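Long-range contacts in site-specific recombinase, resolvase family protein (Streptococcus pneumoniae, PDB 3GUV), which probably catalyses site-specific DNA recombination as a member of the resolvase family, breaking and rejoining DNA strands through its N-terminal resolvase domain: residues V7-R12 / R30-A35; V79-L84 / L108-D113; S96-M101 / L124-L129. All coordinates share one frame; numbering follows the deposited sequence.

Contact 1 of 3, residues V7-R12 / R30-A35; sequences VYLYTR and RMKAFA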
loop_
_atom_site.group_PDB
_atom_site.type_symbol
_atom_site.label_atom_id
_atom_site.label_comp_id
_atom_site.label_asym_id
_atom_site.label_seq_id
_atom_site.Cartn_x
_atom_site.Cartn_y
_atom_site.Cartn_z
ATOM N N VAL A 7 13.804 -14.221 17.058
ATOM C CA VAL A 7 13.367 -12.969 16.486
ATOM C C VAL A 7 14.243 -11.771 16.957
ATOM O O VAL A 7 14.942 -11.808 18.026
ATOM C CB VAL A 7 11.842 -12.735 16.830
ATOM C CG1 VAL A 7 10.971 -14.032 16.611
ATOM C CG2 VAL A 7 11.660 -12.276 18.253
ATOM N N TYR A 8 14.239 -10.740 16.117
ATOM C CA TYR A 8 14.732 -9.401 16.453
ATOM C C TYR A 8 13.527 -8.512 16.695
ATOM O O TYR A 8 12.490 -8.685 16.011
ATOM C CB TYR A 8 15.502 -8.796 15.269
ATOM C CG TYR A 8 16.891 -9.345 14.952
ATOM C CD1 TYR A 8 17.737 -9.858 15.955
ATOM C CD2 TYR A 8 17.393 -9.261 13.662
ATOM C CE1 TYR A 8 18.992 -10.317 15.645
ATOM C CE2 TYR A 8 18.655 -9.702 13.336
ATOM C CZ TYR A 8 19.462 -10.233 14.334
ATOM O OH TYR A 8 20.724 -10.677 14.010
ATOM N N LEU A 9 13.642 -7.564 17.626
ATOM C CA LEU A 9 12.661 -6.486 17.802
ATOM C C LEU A 9 13.182 -5.235 17.123
ATOM O O LEU A 9 14.345 -4.923 17.285
ATOM C CB LEU A 9 12.450 -6.183 19.283
ATOM C CG LEU A 9 11.241 -6.816 19.937
ATOM C CD1 LEU A 9 11.137 -8.273 19.625
ATOM C CD2 LEU A 9 11.218 -6.475 21.457
ATOM N N TYR A 10 12.345 -4.522 16.373
ATOM C CA TYR A 10 12.732 -3.221 15.798
ATOM C C TYR A 10 11.733 -2.146 16.168
ATOM O O TYR A 10 10.543 -2.310 15.944
ATOM C CB TYR A 10 12.811 -3.265 14.276
ATOM C CG TYR A 10 13.192 -1.907 13.745
ATOM C CD1 TYR A 10 14.497 -1.426 13.897
ATOM C CD2 TYR A 10 12.227 -1.053 13.147
ATOM C CE1 TYR A 10 14.851 -0.163 13.433
ATOM C CE2 TYR A 10 12.565 0.219 12.710
ATOM C CZ TYR A 10 13.860 0.659 12.841
ATOM O OH TYR A 10 14.202 1.918 12.427
ATOM N N THR A 11 12.211 -1.040 16.718
ATOM C CA THR A 11 11.335 0.076 17.074
ATOM C C THR A 11 11.947 1.389 16.576
ATOM O O THR A 11 13.146 1.479 16.373
ATOM C CB THR A 11 11.069 0.159 18.623
ATOM O OG1 THR A 11 12.305 0.282 19.333
ATOM C CG2 THR A 11 10.313 -1.066 19.144
ATOM N N ARG A 12 11.107 2.408 16.413
ATOM C CA ARG A 12 11.562 3.756 15.969
ATOM C C ARG A 12 10.504 4.818 16.253
ATOM O O ARG A 12 9.380 4.497 16.597
ATOM C CB ARG A 12 11.924 3.766 14.470
ATOM C CG ARG A 12 10.707 3.360 13.565
ATOM C CD ARG A 12 10.949 3.544 12.085
ATOM N NE ARG A 12 11.197 4.947 11.791
ATOM C CZ ARG A 12 12.369 5.488 11.457
ATOM N NH1 ARG A 12 12.441 6.804 11.234
ATOM N NH2 ARG A 12 13.479 4.754 11.347
ATOM N N ARG A 30 4.579 -4.094 24.721
ATOM C CA ARG A 30 3.666 -4.824 23.914
ATOM C C ARG A 30 4.357 -5.871 23.054
ATOM O O ARG A 30 3.906 -7.023 22.959
ATOM C CB ARG A 30 2.908 -3.872 22.991
ATOM C CG ARG A 30 1.734 -4.585 22.321
ATOM C CD ARG A 30 0.458 -4.318 23.040
ATOM N NE ARG A 30 -0.168 -3.087 22.547
ATOM C CZ ARG A 30 -0.947 -3.003 21.458
ATOM N NH1 ARG A 30 -1.213 -4.075 20.688
ATOM N NH2 ARG A 30 -1.456 -1.821 21.123
ATOM N N MET A 31 5.420 -5.463 22.388
ATOM C CA MET A 31 6.148 -6.377 21.553
ATOM C C MET A 31 6.799 -7.503 22.384
ATOM O O MET A 31 6.737 -8.675 21.992
ATOM C CB MET A 31 7.153 -5.617 20.697
ATOM C CG MET A 31 6.469 -4.573 19.736
ATOM S SD MET A 31 7.569 -3.277 19.170
ATOM C CE MET A 31 8.522 -4.382 18.122
ATOM N N LYS A 32 7.345 -7.177 23.559
ATOM C CA LYS A 32 7.923 -8.218 24.415
ATOM C C LYS A 32 6.844 -9.187 24.897
ATOM O O LYS A 32 7.076 -10.408 24.866
ATOM C CB LYS A 32 8.740 -7.623 25.583
ATOM C CG LYS A 32 10.098 -7.120 25.114
ATOM C CD LYS A 32 10.766 -6.162 26.118
ATOM C CE LYS A 32 11.899 -5.412 25.454
ATOM N NZ LYS A 32 13.013 -5.246 26.422
ATOM N N ALA A 33 5.661 -8.665 25.291
ATOM C CA ALA A 33 4.523 -9.531 25.704
ATOM C C ALA A 33 4.165 -10.517 24.602
ATOM O O ALA A 33 4.053 -11.720 24.866
ATOM C CB ALA A 33 3.281 -8.718 26.133
ATOM N N PHE A 34 4.045 -10.009 23.376
ATOM C CA PHE A 34 3.763 -10.812 22.181
ATOM C C PHE A 34 4.809 -11.886 21.963
ATOM O O PHE A 34 4.481 -13.017 21.665
ATOM C CB PHE A 34 3.703 -9.902 20.952
ATOM C CG PHE A 34 3.423 -10.599 19.625
ATOM C CD1 PHE A 34 2.122 -10.695 19.127
ATOM C CD2 PHE A 34 4.467 -11.075 18.835
ATOM C CE1 PHE A 34 1.872 -11.289 17.871
ATOM C CE2 PHE A 34 4.236 -11.665 17.596
ATOM C CZ PHE A 34 2.925 -11.759 17.106
ATOM N N ALA A 35 6.076 -11.512 22.090
ATOM C CA ALA A 35 7.164 -12.480 22.026
ATOM C C ALA A 35 6.925 -13.618 23.048
ATOM O O ALA A 35 6.960 -14.804 22.723
ATOM C CB ALA A 35 8.501 -11.790 22.266
#

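Contact 2 of 3, residues V79-L84 / L108-D113; sequences VLVFKL and LICVED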
loop_
_atom_site.group_PDB
_atom_site.type_symbol
_atom_site.label_atom_id
_atom_site.label_comp_id
_atom_site.label_asym_id
_atom_site.label_seq_id
_atom_site.Cartn_x
_atom_site.Cartn_y
_atom_site.Cartn_z
ATOM N N VAL A 79 11.537 -10.462 12.042
ATOM C CA VAL A 79 11.592 -9.130 12.693
ATOM C C VAL A 79 10.187 -8.749 13.135
ATOM O O VAL A 79 9.222 -8.791 12.313
ATOM C CB VAL A 79 12.070 -7.992 11.772
ATOM C CG1 VAL A 79 11.968 -6.640 12.489
ATOM C CG2 VAL A 79 13.485 -8.260 11.220
ATOM N N LEU A 80 10.054 -8.404 14.411
ATOM C CA LEU A 80 8.835 -7.842 14.936
ATOM C C LEU A 80 8.951 -6.321 14.931
ATOM O O LEU A 80 9.906 -5.770 15.471
ATOM C CB LEU A 80 8.577 -8.323 16.368
ATOM C CG LEU A 80 8.054 -9.743 16.647
ATOM C CD1 LEU A 80 8.812 -10.883 15.974
ATOM C CD2 LEU A 80 8.058 -9.908 18.192
ATOM N N VAL A 81 7.972 -5.674 14.300
ATOM C CA VAL A 81 7.707 -4.226 14.380
ATOM C C VAL A 81 6.341 -3.990 15.052
ATOM O O VAL A 81 5.513 -4.938 15.194
ATOM C CB VAL A 81 7.786 -3.577 12.994
ATOM C CG1 VAL A 81 9.136 -3.867 12.377
ATOM C CG2 VAL A 81 6.669 -4.073 12.064
ATOM N N PHE A 82 6.112 -2.765 15.563
ATOM C CA PHE A 82 4.821 -2.447 16.178
ATOM C C PHE A 82 3.724 -2.389 15.097
ATOM O O PHE A 82 2.693 -3.058 15.194
ATOM C CB PHE A 82 4.889 -1.119 16.976
ATOM C CG PHE A 82 3.634 -0.842 17.789
ATOM C CD1 PHE A 82 3.308 -1.651 18.862
ATOM C CD2 PHE A 82 2.782 0.196 17.448
ATOM C CE1 PHE A 82 2.190 -1.429 19.611
ATOM C CE2 PHE A 82 1.623 0.436 18.189
ATOM C CZ PHE A 82 1.335 -0.373 19.283
ATOM N N LYS A 83 4.001 -1.645 14.042
ATOM C CA LYS A 83 3.170 -1.591 12.832
ATOM C C LYS A 83 4.024 -1.101 11.647
ATOM O O LYS A 83 5.144 -0.600 11.851
ATOM C CB LYS A 83 1.977 -0.674 13.089
ATOM C CG LYS A 83 2.376 0.681 13.502
ATOM C CD LYS A 83 1.205 1.480 14.031
ATOM C CE LYS A 83 1.779 2.790 14.584
ATOM N NZ LYS A 83 0.748 3.832 14.863
ATOM N N LEU A 84 3.526 -1.259 10.424
ATOM C CA LEU A 84 4.285 -0.899 9.202
ATOM C C LEU A 84 4.795 0.541 9.150
ATOM O O LEU A 84 5.919 0.800 8.689
ATOM C CB LEU A 84 3.461 -1.143 7.915
ATOM C CG LEU A 84 3.345 -2.562 7.387
ATOM C CD1 LEU A 84 2.561 -2.635 6.021
ATOM C CD2 LEU A 84 4.755 -3.155 7.239
ATOM N N LEU A 108 8.301 -10.872 8.437
ATOM C CA LEU A 108 7.901 -9.675 9.168
ATOM C C LEU A 108 6.588 -9.893 9.900
ATOM O O LEU A 108 5.611 -10.389 9.296
ATOM C CB LEU A 108 7.764 -8.486 8.230
ATOM C CG LEU A 108 7.459 -7.134 8.917
ATOM C CD1 LEU A 108 8.714 -6.583 9.672
ATOM C CD2 LEU A 108 6.961 -6.161 7.805
ATOM N N ILE A 109 6.601 -9.543 11.188
ATOM C CA ILE A 109 5.418 -9.528 12.049
ATOM C C ILE A 109 5.238 -8.096 12.500
ATOM O O ILE A 109 6.202 -7.447 12.924
ATOM C CB ILE A 109 5.515 -10.510 13.261
ATOM C CG1 ILE A 109 5.683 -11.944 12.752
ATOM C CG2 ILE A 109 4.236 -10.429 14.167
ATOM C CD1 ILE A 109 5.743 -13.042 13.862
ATOM N N CYS A 110 4.032 -7.577 12.255
ATOM C CA CYS A 110 3.561 -6.287 12.726
ATOM C C CYS A 110 2.604 -6.616 13.808
ATOM O O CYS A 110 1.513 -7.125 13.558
ATOM C CB CYS A 110 2.825 -5.520 11.644
ATOM S SG CYS A 110 3.815 -5.319 10.181
ATOM N N VAL A 111 3.036 -6.347 15.023
ATOM C CA VAL A 111 2.290 -6.679 16.195
ATOM C C VAL A 111 0.906 -6.002 16.261
ATOM O O VAL A 111 -0.094 -6.675 16.504
ATOM C CB VAL A 111 3.147 -6.379 17.465
ATOM C CG1 VAL A 111 2.312 -6.365 18.687
ATOM C CG2 VAL A 111 4.290 -7.427 17.568
ATOM N N GLU A 112 0.823 -4.697 16.051
ATOM C CA GLU A 112 -0.479 -4.044 16.181
ATOM C C GLU A 112 -1.393 -4.368 14.991
ATOM O O GLU A 112 -2.575 -4.643 15.185
ATOM C CB GLU A 112 -0.344 -2.534 16.340
ATOM C CG GLU A 112 -1.607 -1.940 16.983
ATOM C CD GLU A 112 -1.742 -0.445 16.817
ATOM O OE1 GLU A 112 -2.179 0.204 17.808
ATOM O OE2 GLU A 112 -1.416 0.073 15.713
ATOM N N ASP A 113 -0.840 -4.367 13.774
ATOM C CA ASP A 113 -1.630 -4.647 12.556
ATOM C C ASP A 113 -2.076 -6.113 12.452
ATOM O O ASP A 113 -2.970 -6.434 11.675
ATOM C CB ASP A 113 -0.834 -4.291 11.303
ATOM C CG ASP A 113 -0.326 -2.837 11.305
ATOM O OD1 ASP A 113 -1.050 -1.962 11.840
ATOM O OD2 ASP A 113 0.785 -2.560 10.761
#

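Contact 3 of 3, residues S96-M101 / L124-L129; sequences STLQIM and LMISVL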
loop_
_atom_site.group_PDB
_atom_site.type_symbol
_atom_site.label_atom_id
_atom_site.label_comp_id
_atom_site.label_asym_id
_atom_site.label_seq_id
_atom_site.Cartn_x
_atom_site.Cartn_y
_atom_site.Cartn_z
ATOM N N SER A 96 10.532 -3.466 -0.878
ATOM C CA SER A 96 11.911 -3.837 -1.151
ATOM C C SER A 96 12.553 -4.413 0.112
ATOM O O SER A 96 13.226 -5.455 0.028
ATOM C CB SER A 96 12.740 -2.684 -1.783
ATOM O OG SER A 96 12.634 -1.472 -1.053
ATOM N N THR A 97 12.283 -3.790 1.276
ATOM C CA THR A 97 12.785 -4.295 2.575
ATOM C C THR A 97 12.292 -5.707 2.844
ATOM O O THR A 97 13.062 -6.577 3.195
ATOM C CB THR A 97 12.325 -3.426 3.784
ATOM O OG1 THR A 97 12.746 -2.075 3.604
ATOM C CG2 THR A 97 12.915 -3.982 5.069
ATOM N N LEU A 98 10.999 -5.931 2.683
ATOM C CA LEU A 98 10.433 -7.265 2.864
ATOM C C LEU A 98 11.042 -8.297 1.917
ATOM O O LEU A 98 11.164 -9.441 2.276
ATOM C CB LEU A 98 8.903 -7.265 2.672
ATOM C CG LEU A 98 8.191 -8.592 2.993
ATOM C CD1 LEU A 98 8.610 -9.188 4.377
ATOM C CD2 LEU A 98 6.718 -8.354 2.986
ATOM N N GLN A 99 11.363 -7.893 0.689
ATOM C CA GLN A 99 11.908 -8.838 -0.303
ATOM C C GLN A 99 13.328 -9.252 0.051
ATOM O O GLN A 99 13.644 -10.439 -0.024
ATOM C CB GLN A 99 11.856 -8.262 -1.712
ATOM C CG GLN A 99 10.444 -8.325 -2.314
ATOM C CD GLN A 99 10.298 -7.569 -3.620
ATOM O OE1 GLN A 99 10.825 -6.459 -3.799
ATOM N NE2 GLN A 99 9.556 -8.157 -4.534
ATOM N N ILE A 100 14.153 -8.276 0.458
ATOM C CA ILE A 100 15.525 -8.531 0.936
ATOM C C ILE A 100 15.526 -9.444 2.181
ATOM O O ILE A 100 16.253 -10.423 2.227
ATOM C CB ILE A 100 16.280 -7.206 1.245
ATOM C CG1 ILE A 100 16.437 -6.357 -0.032
ATOM C CG2 ILE A 100 17.669 -7.502 1.864
ATOM C CD1 ILE A 100 16.731 -4.897 0.233
ATOM N N MET A 101 14.708 -9.106 3.176
ATOM C CA MET A 101 14.517 -9.932 4.370
ATOM C C MET A 101 14.201 -11.394 3.999
ATOM O O MET A 101 14.859 -12.331 4.492
ATOM C CB MET A 101 13.358 -9.400 5.251
ATOM C CG MET A 101 13.669 -8.251 6.207
ATOM S SD MET A 101 12.215 -7.585 7.090
ATOM C CE MET A 101 11.463 -8.993 7.825
ATOM N N LEU A 124 0.312 -13.056 -1.389
ATOM C CA LEU A 124 -0.648 -11.933 -1.598
ATOM C C LEU A 124 -0.178 -10.566 -1.081
ATOM O O LEU A 124 -0.468 -9.522 -1.695
ATOM C CB LEU A 124 -2.000 -12.252 -0.951
ATOM C CG LEU A 124 -3.053 -11.130 -1.050
ATOM C CD1 LEU A 124 -3.449 -10.831 -2.519
ATOM C CD2 LEU A 124 -4.269 -11.450 -0.212
ATOM N N MET A 125 0.507 -10.577 0.064
ATOM C CA MET A 125 1.103 -9.382 0.659
ATOM C C MET A 125 2.031 -8.681 -0.317
ATOM O O MET A 125 1.945 -7.473 -0.476
ATOM C CB MET A 125 1.878 -9.743 1.942
ATOM C CG MET A 125 2.543 -8.552 2.675
ATOM S SD MET A 125 2.829 -8.828 4.455
ATOM C CE MET A 125 3.318 -7.167 4.966
ATOM N N ILE A 126 2.910 -9.444 -0.963
ATOM C CA ILE A 126 3.873 -8.909 -1.936
ATOM C C ILE A 126 3.119 -8.295 -3.151
ATOM O O ILE A 126 3.482 -7.207 -3.613
ATOM C CB ILE A 126 4.932 -9.994 -2.409
ATOM C CG1 ILE A 126 5.937 -10.331 -1.275
ATOM C CG2 ILE A 126 5.709 -9.534 -3.685
ATOM C CD1 ILE A 126 7.119 -9.290 -1.129
ATOM N N SER A 127 2.050 -8.959 -3.610
ATOM C CA SER A 127 1.257 -8.480 -4.778
ATOM C C SER A 127 0.567 -7.140 -4.527
ATOM O O SER A 127 0.572 -6.270 -5.392
ATOM C CB SER A 127 0.187 -9.501 -5.166
ATOM O OG SER A 127 0.771 -10.719 -5.595
ATOM N N VAL A 128 -0.039 -6.998 -3.341
ATOM C CA VAL A 128 -0.739 -5.781 -2.980
ATOM C C VAL A 128 0.284 -4.667 -2.880
ATOM O O VAL A 128 0.120 -3.590 -3.465
ATOM C CB VAL A 128 -1.534 -5.956 -1.656
ATOM C CG1 VAL A 128 -2.144 -4.650 -1.218
ATOM C CG2 VAL A 128 -2.630 -7.023 -1.832
ATOM N N LEU A 129 1.359 -4.937 -2.154
ATOM C CA LEU A 129 2.392 -3.927 -1.888
ATOM C C LEU A 129 3.018 -3.435 -3.215
ATOM O O LEU A 129 3.207 -2.223 -3.450
ATOM C CB LEU A 129 3.490 -4.501 -0.955
ATOM C CG LEU A 129 3.355 -4.466 0.585
ATOM C CD1 LEU A 129 4.513 -5.240 1.220
ATOM C CD2 LEU A 129 3.277 -3.049 1.154
#

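Contact 1 of 3, residues V7-R12 / R30-A35
Met31 reaches from the helix to the strand and meets Thr11 through its sulfur: SD lies 3.5 Å from Thr11 CG2. The chain then bends at its last torsion (chi3 70°), which places CE 3.6 Å from the backbone atom Tyr10 O and 4.1 Å from Leu9 CG, the Leu9 and Met31 side chains lying alongside but running opposite ways. A flexible thioether suits this place because it can follow the uneven surface left by a branched threonine, a carbonyl and a leucine. Leu9 CD2, one branch of the fork, is met by Lys32, whose aliphatic CG is 3.9 Å away; the lysine lies across the leucine, roughly at a right angle, and its amino group continues to a salt bridge with Glu45. Thr11 also divides its labour: with CG2 turned to the methionine, OG1 hydrogen-bonds Glu47. No hydrogen bond joins the two segments; side-chain packing holds them. The segment axes run nearly antiparallel (163°), 10.1 Å apart. Strand 6-12, helix 24-37 and the parallel strand 41-48 form a beta-alpha-beta unit, and through Met31 and Lys32 the helix covers Leu9, which also packs on Ile42 of strand 41-48 and Leu80 of strand 78-81, the two strands flanking 6-12.

Contact 2 of 3, residues V79-L84 / L108-D113
The carbonyl oxygen of Ile109 takes two donors from the neighbouring strand: Val81 N at 2.9 Å in a nearly straight bond (169° at the hydrogen), and the weaker CA-H of Leu80, whose CA is 3.3 Å from Ile109 O. The same alternation continues on either side of it, with Ile109 N 2.9 Å from Val79 O and Val111 N 2.9 Å from Val81 O. These are the bonds of parallel strands, here the two strands of a beta-alpha-beta unit joined by helix 91-103. Branched and aliphatic residues fit such central strands, since both faces are buried. On one face Val81 CG2 touches Cys110 SG at 3.6 Å; the sulfur stands beside its own backbone N (chi1 -55°) and also meets Leu84 CD2, which in turn lies 3.8 Å from Leu108 CD2. On the other, Leu80 packs against Ile109, and both reach Phe34 of helix 24-37. Beyond the strands the two segments stay joined: Glu112 N bonds to Phe82 O, and Asp113 OD2 accepts Leu84 N at 3.1 Å, a carboxylate holding the backbone where the sheet pairing has ended. Glu112 CB makes a CH-pi contact over one face of the Phe82 ring, offset toward the rim, 4.1 Å from the centroid and 13° off the normal, while its carboxylate is carried past the CE2 and CZ rim. Lys83 runs beside Glu112, pointing the same way, but its ammonium stops short of a salt bridge. Ala131 of the second subunit packs on Leu84 and Asp113.

Contact 3 of 3, residues S96-M101 / L124-L129
Leu98 meets three side chains of the other helix, Met125, Ile126 and Leu129, and its CD2 does all the close touching. That methyl lies 4.1 Å from Met125 CE, and 4.2 Å each from Ile126 CD1 and Leu129 CD1. Its CG is anti to the backbone N (chi1 -174°), beside the carbonyl carbon. Met125, extended beyond CG, crosses Leu98 obliquely and presents CG, SD and CE to the one methyl, so that a long unbranched chain runs past it. The residues 125, 126 and 129 stand on one side of their helix because successive turns return to the same side, and leucine, with its forked end, suits a position that must meet several neighbours at once. No hydrogen bond crosses the interface.

One residue on, Gln99 works at the outer margin. Its CG meets Ile126 CD1 at 3.7 Å, the closest approach here, and its amide nitrogen NE2 comes within 4.2 Å of Ile126 CG2. Glutamine fits a margin: its methylene groups pack as an apolar chain while the amide can face water. Ile126 thereby touches both Leu98 and Gln99 through CD1, joining the buried and exposed parts of the contact.

Leu129 also packs on Val132 of the second subunit, and Val128 on Ile115 of that subunit, consistent with the long helix forming part of the dimer interface. The helix segments run roughly antiparallel (149°), with axes 11.1 Å apart. Leu98 also rests on Leu108 of strand 107-110, and the long helix 124-151 begins beside helix 91-103, whose Thr97 touches Phe62 and Met66 of the neighbouring helix 60-70.

The three contacts lie within one resolvase-type domain. Contacts 1 and 2, with centres 8 Å apart, touch directly: strands 6-12 and 78-81 are neighbours in the sheet, and helix 24-37 spans both. Contact 3 lies 14 Å from contact 2 and 20 Å from contact 1, centre to centre, and contact 1 makes no touch with it. Along the chain contact 1 closes first; contacts 2 and 3 then interleave, because helix 91-103 connects the two strands of contact 2 and itself enters contact 3. Helix 24-37 packs on one face of the sheet and helix 91-103 on the other, where contacts 2 and 3 touch, and both of these reach the second subunit.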